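Local coordinates for putative alpha-L-fucosidase (Bacteroides thetaiotaomicron, PDB 4H41), which is a putative alpha-L-fucosidase with a TIM-barrel fold, probably acting in the breakdown of host glycans, at residues 156-168 / 187-200. Numbering follows the deposited sequence.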
ATOM      1  N   SER B 156      34.446   0.608  11.765  1.00 24.33           N
ATOM      2  CA  SER B 156      33.112   0.148  12.134  1.00 23.86           C
ATOM      3  C   SER B 156      32.728  -1.230  11.555  1.00 26.11           C
ATOM      4  O   SER B 156      31.675  -1.735  11.898  1.00 25.79           O
ATOM      5  CB  SER B 156      32.104   1.202  11.733  1.00 26.46           C
ATOM      6  OG  SER B 156      32.126   1.359  10.325  1.00 35.77           O
ATOM      7  N   PHE B 157      33.557  -1.842  10.699  1.00 22.38           N
ATOM      8  CA  PHE B 157      33.253  -3.183  10.172  1.00 21.98           C
ATOM      9  C   PHE B 157      33.384  -4.183  11.321  1.00 27.23           C
ATOM     10  O   PHE B 157      34.497  -4.542  11.706  1.00 25.10           O
ATOM     11  CB  PHE B 157      34.196  -3.522   9.004  1.00 24.99           C
ATOM     12  CG  PHE B 157      33.720  -4.684   8.155  1.00 26.22           C
ATOM     13  CD1 PHE B 157      33.712  -5.980   8.656  1.00 29.43           C
ATOM     14  CD2 PHE B 157      33.367  -4.495   6.828  1.00 28.37           C
ATOM     15  CE1 PHE B 157      33.285  -7.051   7.869  1.00 29.42           C
ATOM     16  CE2 PHE B 157      32.980  -5.577   6.029  1.00 30.53           C
ATOM     17  CZ  PHE B 157      32.944  -6.846   6.553  1.00 28.98           C
ATOM     18  N   GLY B 158      32.257  -4.619  11.873  1.00 22.13           N
ATOM     19  CA  GLY B 158      32.254  -5.426  13.077  1.00 22.36           C
ATOM     20  C   GLY B 158      31.671  -6.803  13.063  1.00 24.34           C
ATOM     21  O   GLY B 158      31.627  -7.440  14.113  1.00 23.52           O
ATOM     22  N   GLY B 159      31.192  -7.243  11.926  1.00 20.94           N
ATOM     23  CA  GLY B 159      30.545  -8.537  11.858  1.00 19.88           C
ATOM     24  C   GLY B 159      30.000  -8.888  10.507  1.00 23.08           C
ATOM     25  O   GLY B 159      30.043  -8.077   9.574  1.00 23.23           O
ATOM     26  N   TRP B 160      29.492 -10.108  10.416  1.00 20.24           N
ATOM     27  CA  TRP B 160      28.954 -10.690   9.199  1.00 20.35           C
ATOM     28  C   TRP B 160      27.564 -11.222   9.423  1.00 20.75           C
ATOM     29  O   TRP B 160      27.301 -11.864  10.437  1.00 20.46           O
ATOM     30  CB  TRP B 160      29.843 -11.852   8.753  1.00 19.38           C
ATOM     31  CG  TRP B 160      31.294 -11.499   8.604  1.00 20.42           C
ATOM     32  CD1 TRP B 160      32.251 -11.554   9.562  1.00 23.23           C
ATOM     33  CD2 TRP B 160      31.947 -11.053   7.403  1.00 21.10           C
ATOM     34  NE1 TRP B 160      33.488 -11.272   9.012  1.00 23.87           N
ATOM     35  CE2 TRP B 160      33.324 -10.927   7.694  1.00 24.41           C
ATOM     36  CE3 TRP B 160      31.504 -10.759   6.102  1.00 22.78           C
ATOM     37  CZ2 TRP B 160      34.262 -10.518   6.737  1.00 24.35           C
ATOM     38  CZ3 TRP B 160      32.454 -10.403   5.135  1.00 25.15           C
ATOM     39  CH2 TRP B 160      33.812 -10.284   5.463  1.00 26.50           C
ATOM     40  N   TYR B 161      26.681 -10.996   8.471  1.00 18.76           N
ATOM     41  CA  TYR B 161      25.334 -11.525   8.506  1.00 16.73           C
ATOM     42  C   TYR B 161      25.244 -12.563   7.394  1.00 21.31           C
ATOM     43  O   TYR B 161      25.433 -12.232   6.217  1.00 19.81           O
ATOM     44  CB  TYR B 161      24.279 -10.413   8.375  1.00 18.10           C
ATOM     45  CG  TYR B 161      22.905 -10.973   8.100  1.00 16.29           C
ATOM     46  CD1 TYR B 161      22.297 -11.850   8.998  1.00 18.11           C
ATOM     47  CD2 TYR B 161      22.248 -10.702   6.912  1.00 16.98           C
ATOM     48  CE1 TYR B 161      21.051 -12.409   8.730  1.00 19.61           C
ATOM     49  CE2 TYR B 161      20.979 -11.219   6.652  1.00 17.85           C
ATOM     50  CZ  TYR B 161      20.403 -12.111   7.551  1.00 18.98           C
ATOM     51  OH  TYR B 161      19.211 -12.718   7.303  1.00 21.06           O
ATOM     52  N   ILE B 162      24.993 -13.815   7.754  1.00 18.64           N
ATOM     53  CA  ILE B 162      24.874 -14.921   6.782  1.00 20.55           C
ATOM     54  C   ILE B 162      23.424 -14.897   6.323  1.00 25.31           C
ATOM     55  O   ILE B 162      22.519 -15.299   7.059  1.00 24.32           O
ATOM     56  CB  ILE B 162      25.349 -16.245   7.422  1.00 25.00           C
ATOM     57  CG1 ILE B 162      26.826 -16.126   7.865  1.00 26.06           C
ATOM     58  CG2 ILE B 162      25.163 -17.414   6.448  1.00 27.91           C
ATOM     59  CD1 ILE B 162      27.236 -17.125   8.868  1.00 32.47           C
ATOM     60  N   SER B 163      23.201 -14.285   5.155  1.00 22.27           N
ATOM     61  CA  SER B 163      21.888 -13.893   4.658  1.00 20.90           C
ATOM     62  C   SER B 163      21.033 -14.993   4.019  1.00 24.90           C
ATOM     63  O   SER B 163      19.876 -14.706   3.679  1.00 25.33           O
ATOM     64  CB  SER B 163      22.046 -12.733   3.663  1.00 22.80           C
ATOM     65  OG  SER B 163      22.927 -13.114   2.627  1.00 28.30           O
ATOM     66  N   GLY B 164      21.541 -16.210   3.924  1.00 21.79           N
ATOM     67  CA  GLY B 164      20.766 -17.342   3.426  1.00 22.79           C
ATOM     68  C   GLY B 164      19.667 -17.729   4.399  1.00 26.98           C
ATOM     69  O   GLY B 164      19.956 -18.323   5.440  1.00 27.81           O
ATOM     70  N   GLU B 165      18.409 -17.337   4.121  1.00 24.44           N
ATOM     71  CA  GLU B 165      17.292 -17.578   5.045  1.00 23.68           C
ATOM     72  C   GLU B 165      16.613 -18.914   4.852  1.00 22.86           C
ATOM     73  O   GLU B 165      16.193 -19.229   3.744  1.00 22.36           O
ATOM     74  CB  GLU B 165      16.205 -16.505   4.893  1.00 25.56           C
ATOM     75  CG  GLU B 165      16.553 -15.130   5.370  1.00 36.93           C
ATOM     76  CD  GLU B 165      15.448 -14.147   5.033  1.00 50.44           C
ATOM     77  OE1 GLU B 165      14.251 -14.451   5.278  1.00 33.01           O
ATOM     78  OE2 GLU B 165      15.787 -13.077   4.482  1.00 36.42           O
ATOM     79  N   ILE B 166      16.382 -19.633   5.959  1.00 19.05           N
ATOM     80  CA  ILE B 166      15.645 -20.882   5.979  1.00 19.48           C
ATOM     81  C   ILE B 166      14.710 -20.880   7.176  1.00 22.20           C
ATOM     82  O   ILE B 166      14.848 -20.037   8.061  1.00 19.66           O
ATOM     83  CB  ILE B 166      16.606 -22.119   6.035  1.00 22.18           C
ATOM     84  CG1 ILE B 166      17.338 -22.246   7.406  1.00 22.20           C
ATOM     85  CG2 ILE B 166      17.597 -22.114   4.874  1.00 21.85           C
ATOM     86  CD1 ILE B 166      18.115 -23.537   7.611  1.00 25.35           C
ATOM     87  N   SER B 167      13.788 -21.840   7.221  1.00 19.07           N
ATOM     88  CA  SER B 167      12.958 -22.099   8.394  1.00 18.70           C
ATOM     89  C   SER B 167      12.982 -23.549   8.834  1.00 21.64           C
ATOM     90  O   SER B 167      12.648 -23.826   9.981  1.00 22.15           O
ATOM     91  CB  SER B 167      11.511 -21.687   8.143  1.00 21.11           C
ATOM     92  OG  SER B 167      10.909 -22.484   7.145  1.00 26.92           O
ATOM     93  N   ARG B 168      13.260 -24.478   7.916  1.00 19.98           N
ATOM     94  CA  ARG B 168      13.236 -25.912   8.163  1.00 19.06           C
ATOM     95  C   ARG B 168      14.513 -26.566   7.674  1.00 25.06           C
ATOM     96  O   ARG B 168      15.304 -25.928   6.963  1.00 23.07           O
ATOM     97  CB  ARG B 168      12.041 -26.506   7.375  1.00 22.72           C
ATOM     98  CG  ARG B 168      10.654 -25.980   7.764  1.00 26.73           C
ATOM     99  CD  ARG B 168      10.243 -26.396   9.161  1.00 28.36           C
ATOM    100  NE  ARG B 168      10.122 -27.846   9.269  1.00 24.51           N
ATOM    101  CZ  ARG B 168       9.009 -28.552   9.078  1.00 33.55           C
ATOM    102  NH1 ARG B 168       7.878 -27.945   8.738  1.00 25.02           N
ATOM    103  NH2 ARG B 168       9.026 -29.872   9.207  1.00 24.12           N
ATOM    104  N   ILE B 187      38.962 -14.916   7.607  1.00 27.45           N
ATOM    105  CA  ILE B 187      39.510 -13.740   6.954  1.00 26.28           C
ATOM    106  C   ILE B 187      39.533 -12.548   7.884  1.00 30.56           C
ATOM    107  O   ILE B 187      40.347 -11.661   7.690  1.00 29.05           O
ATOM    108  CB  ILE B 187      38.755 -13.419   5.629  1.00 29.13           C
ATOM    109  CG1 ILE B 187      39.672 -12.679   4.645  1.00 31.43           C
ATOM    110  CG2 ILE B 187      37.426 -12.650   5.879  1.00 26.58           C
ATOM    111  CD1 ILE B 187      39.148 -12.579   3.328  1.00 40.08           C
ATOM    112  N   SER B 188      38.600 -12.474   8.841  1.00 27.76           N
ATOM    113  CA  SER B 188      38.460 -11.287   9.689  1.00 27.16           C
ATOM    114  C   SER B 188      39.023 -11.482  11.086  1.00 32.45           C
ATOM    115  O   SER B 188      38.805 -10.625  11.947  1.00 32.45           O
ATOM    116  CB  SER B 188      36.990 -10.899   9.791  1.00 30.89           C
ATOM    117  OG  SER B 188      36.240 -11.853  10.526  1.00 28.38           O
ATOM    118  N   ASN B 189      39.720 -12.579  11.311  1.00 30.89           N
ATOM    119  CA  ASN B 189      40.303 -12.915  12.609  1.00 31.79           C
ATOM    120  C   ASN B 189      39.225 -13.013  13.706  1.00 35.84           C
ATOM    121  O   ASN B 189      39.390 -12.500  14.807  1.00 36.67           O
ATOM    122  CB  ASN B 189      41.412 -11.906  12.987  1.00 37.22           C
ATOM    123  CG  ASN B 189      42.253 -12.354  14.168  1.00 56.15           C
ATOM    124  OD1 ASN B 189      42.435 -13.550  14.407  1.00 44.92           O
ATOM    125  ND2 ASN B 189      42.703 -11.409  14.981  1.00 47.42           N
ATOM    126  N   GLY B 190      38.123 -13.661  13.375  1.00 31.26           N
ATOM    127  CA  GLY B 190      37.077 -13.986  14.326  1.00 29.60           C
ATOM    128  C   GLY B 190      35.977 -12.998  14.601  1.00 28.16           C
ATOM    129  O   GLY B 190      35.374 -13.072  15.656  1.00 26.25           O
ATOM    130  N   LEU B 191      35.622 -12.118  13.665  1.00 24.02           N
ATOM    131  CA  LEU B 191      34.477 -11.241  13.937  1.00 23.11           C
ATOM    132  C   LEU B 191      33.194 -12.063  14.085  1.00 25.52           C
ATOM    133  O   LEU B 191      33.067 -13.171  13.543  1.00 23.94           O
ATOM    134  CB  LEU B 191      34.292 -10.231  12.806  1.00 22.86           C
ATOM    135  CG  LEU B 191      35.348  -9.160  12.675  1.00 26.89           C
ATOM    136  CD1 LEU B 191      35.025  -8.251  11.505  1.00 27.02           C
ATOM    137  CD2 LEU B 191      35.448  -8.324  13.942  1.00 32.14           C
ATOM    138  N   PRO B 192      32.224 -11.529  14.807  1.00 21.59           N
ATOM    139  CA  PRO B 192      30.972 -12.272  14.993  1.00 22.16           C
ATOM    140  C   PRO B 192      30.193 -12.502  13.722  1.00 24.15           C
ATOM    141  O   PRO B 192      30.250 -11.704  12.787  1.00 23.69           O
ATOM    142  CB  PRO B 192      30.158 -11.397  15.954  1.00 23.96           C
ATOM    143  CG  PRO B 192      30.849 -10.110  16.046  1.00 27.36           C
ATOM    144  CD  PRO B 192      32.249 -10.272  15.584  1.00 23.44           C
ATOM    145  N   THR B 193      29.446 -13.594  13.701  1.00 21.53           N
ATOM    146  CA  THR B 193      28.556 -13.971  12.600  1.00 19.87           C
ATOM    147  C   THR B 193      27.165 -14.306  13.153  1.00 20.49           C
ATOM    148  O   THR B 193      27.027 -14.733  14.300  1.00 20.06           O
ATOM    149  CB  THR B 193      29.124 -15.199  11.887  1.00 23.52           C
ATOM    150  OG1 THR B 193      29.225 -16.207  12.883  1.00 25.28           O
ATOM    151  CG2 THR B 193      30.504 -14.958  11.244  1.00 21.02           C
ATOM    152  N   PHE B 194      26.149 -14.131  12.357  1.00 17.92           N
ATOM    153  CA  PHE B 194      24.797 -14.546  12.771  1.00 16.37           C
ATOM    154  C   PHE B 194      23.948 -14.844  11.566  1.00 19.95           C
ATOM    155  O   PHE B 194      24.279 -14.448  10.432  1.00 18.53           O
ATOM    156  CB  PHE B 194      24.118 -13.524  13.709  1.00 17.84           C
ATOM    157  CG  PHE B 194      23.451 -12.334  13.063  1.00 18.14           C
ATOM    158  CD1 PHE B 194      24.200 -11.254  12.610  1.00 20.67           C
ATOM    159  CD2 PHE B 194      22.062 -12.240  13.011  1.00 20.24           C
ATOM    160  CE1 PHE B 194      23.571 -10.122  12.063  1.00 20.32           C
ATOM    161  CE2 PHE B 194      21.444 -11.154  12.419  1.00 20.93           C
ATOM    162  CZ  PHE B 194      22.194 -10.072  12.002  1.00 19.10           C
ATOM    163  N   ILE B 195      22.861 -15.594  11.824  1.00 16.60           N
ATOM    164  CA  ILE B 195      21.825 -15.928  10.859  1.00 15.88           C
ATOM    165  C   ILE B 195      20.479 -15.375  11.380  1.00 19.27           C
ATOM    166  O   ILE B 195      20.317 -15.184  12.579  1.00 17.88           O
ATOM    167  CB  ILE B 195      21.753 -17.454  10.570  1.00 18.67           C
ATOM    168  CG1 ILE B 195      21.496 -18.295  11.837  1.00 19.31           C
ATOM    169  CG2 ILE B 195      22.975 -17.927   9.808  1.00 20.85           C
ATOM    170  CD1 ILE B 195      21.071 -19.703  11.548  1.00 22.18           C
ATOM    171  N   SER B 196      19.529 -15.162  10.494  1.00 16.14           N
ATOM    172  CA  SER B 196      18.179 -14.717  10.852  1.00 15.27           C
ATOM    173  C   SER B 196      17.141 -15.560  10.088  1.00 18.47           C
ATOM    174  O   SER B 196      16.523 -15.125   9.110  1.00 18.99           O
ATOM    175  CB  SER B 196      17.977 -13.220  10.620  1.00 18.65           C
ATOM    176  OG  SER B 196      16.716 -12.840  11.162  1.00 16.96           O
ATOM    177  N   PRO B 197      16.991 -16.818  10.511  1.00 17.32           N
ATOM    178  CA  PRO B 197      15.982 -17.699   9.886  1.00 17.27           C
ATOM    179  C   PRO B 197      14.567 -17.292  10.321  1.00 19.31           C
ATOM    180  O   PRO B 197      14.418 -16.338  11.072  1.00 17.77           O
ATOM    181  CB  PRO B 197      16.353 -19.077  10.440  1.00 19.46           C
ATOM    182  CG  PRO B 197      16.959 -18.781  11.786  1.00 21.99           C
ATOM    183  CD  PRO B 197      17.660 -17.483  11.643  1.00 18.85           C
ATOM    184  N   TRP B 198      13.553 -18.015   9.880  1.00 17.77           N
ATOM    185  CA  TRP B 198      12.167 -17.747  10.292  1.00 17.81           C
ATOM    186  C   TRP B 198      11.558 -19.055  10.808  1.00 18.53           C
ATOM    187  O   TRP B 198      12.164 -20.111  10.672  1.00 17.81           O
ATOM    188  CB  TRP B 198      11.343 -17.084   9.167  1.00 17.02           C
ATOM    189  CG  TRP B 198      10.846 -17.984   8.079  1.00 19.75           C
ATOM    190  CD1 TRP B 198       9.617 -18.563   8.002  1.00 22.84           C
ATOM    191  CD2 TRP B 198      11.490 -18.243   6.824  1.00 20.52           C
ATOM    192  NE1 TRP B 198       9.501 -19.275   6.823  1.00 22.74           N
ATOM    193  CE2 TRP B 198      10.617 -19.056   6.063  1.00 25.11           C
ATOM    194  CE3 TRP B 198      12.758 -17.948   6.301  1.00 21.92           C
ATOM    195  CZ2 TRP B 198      10.993 -19.605   4.835  1.00 26.42           C
ATOM    196  CZ3 TRP B 198      13.095 -18.435   5.052  1.00 23.98           C
ATOM    197  CH2 TRP B 198      12.245 -19.287   4.353  1.00 25.37           C
ATOM    198  N   ILE B 199      10.436 -18.960  11.501  1.00 15.49           N
ATOM    199  CA  ILE B 199       9.726 -20.110  12.061  1.00 16.05           C
ATOM    200  C   ILE B 199       8.658 -20.483  11.059  1.00 21.41           C
ATOM    201  O   ILE B 199       7.921 -19.618  10.622  1.00 19.36           O
ATOM    202  CB  ILE B 199       9.124 -19.836  13.466  1.00 18.07           C
ATOM    203  CG1 ILE B 199      10.233 -19.362  14.444  1.00 19.23           C
ATOM    204  CG2 ILE B 199       8.392 -21.088  13.982  1.00 17.75           C
ATOM    205  CD1 ILE B 199       9.718 -18.719  15.706  1.00 22.70           C
ATOM    206  N   ASP B 200       8.522 -21.757  10.744  1.00 18.67           N
ATOM    207  CA  ASP B 200       7.545 -22.213   9.733  1.00 17.71           C
ATOM    208  C   ASP B 200       6.122 -22.303  10.336  1.00 23.64           C
ATOM    209  O   ASP B 200       5.487 -23.373  10.363  1.00 21.11           O
ATOM    210  CB  ASP B 200       8.007 -23.574   9.217  1.00 18.55           C
ATOM    211  CG  ASP B 200       7.189 -24.129   8.081  1.00 23.94           C
ATOM    212  OD1 ASP B 200       6.698 -23.320   7.250  1.00 25.10           O
ATOM    213  OD2 ASP B 200       7.033 -25.363   8.020  1.00 31.34           O
TER
HETATM  214  O   HOH W   1      19.887 -15.450   7.686  1.00 18.40           O
HETATM  215  O   HOH W   2      10.424 -23.604  11.810  1.00 18.08           O
HETATM  216  O   HOH W   3       8.313 -21.696   5.935  1.00 27.50           O
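Backbone hydrogen bonds tie Trp160 and Ile162 to segment 187-200: Trp160 N gives to Pro192 O, Phe194 N to Trp160 O, and Ile162 N to Phe194 O, the last at 2.8 Å and nearly straight (167°). Beyond that bond a water joins Tyr161 OH and Ile162 O to Ser196 N, and Trp198 N reaches Ile166 O. Strands 157-162 and 193-195 are the fourth and fifth of a TIM barrel, a parallel beta-alpha-beta unit crossing over through helix 173-187. Tyr161 and Phe194 share one face of the sheet; Tyr161 CD1 lies over the Phe194 ring, 3.5 Å from CZ, with the planes at 42°. On the other face, Ile162 CB meets Ile195 CG2, while Trp160 CZ2 reaches Ile187 CG2 at the helix end. With Trp198 CG between its backbone N and carbonyl carbon (chi1 78°), the indole lies against Ser167, whose CB sits over the five-membered ring, a CH-pi contact 3.4 Å from its centroid; NE1 donates to a water also bound by Ser167 OG and Asp200 OD1. With an alanine in place of Trp198, Ser167 would probably lose its ring platform and that water the indole N-H. Asp200 OD2 lies in the Arg168 guanidinium plane, its anti lone pair taking the NH1 salt bridge; Arg213 pairs with OD1.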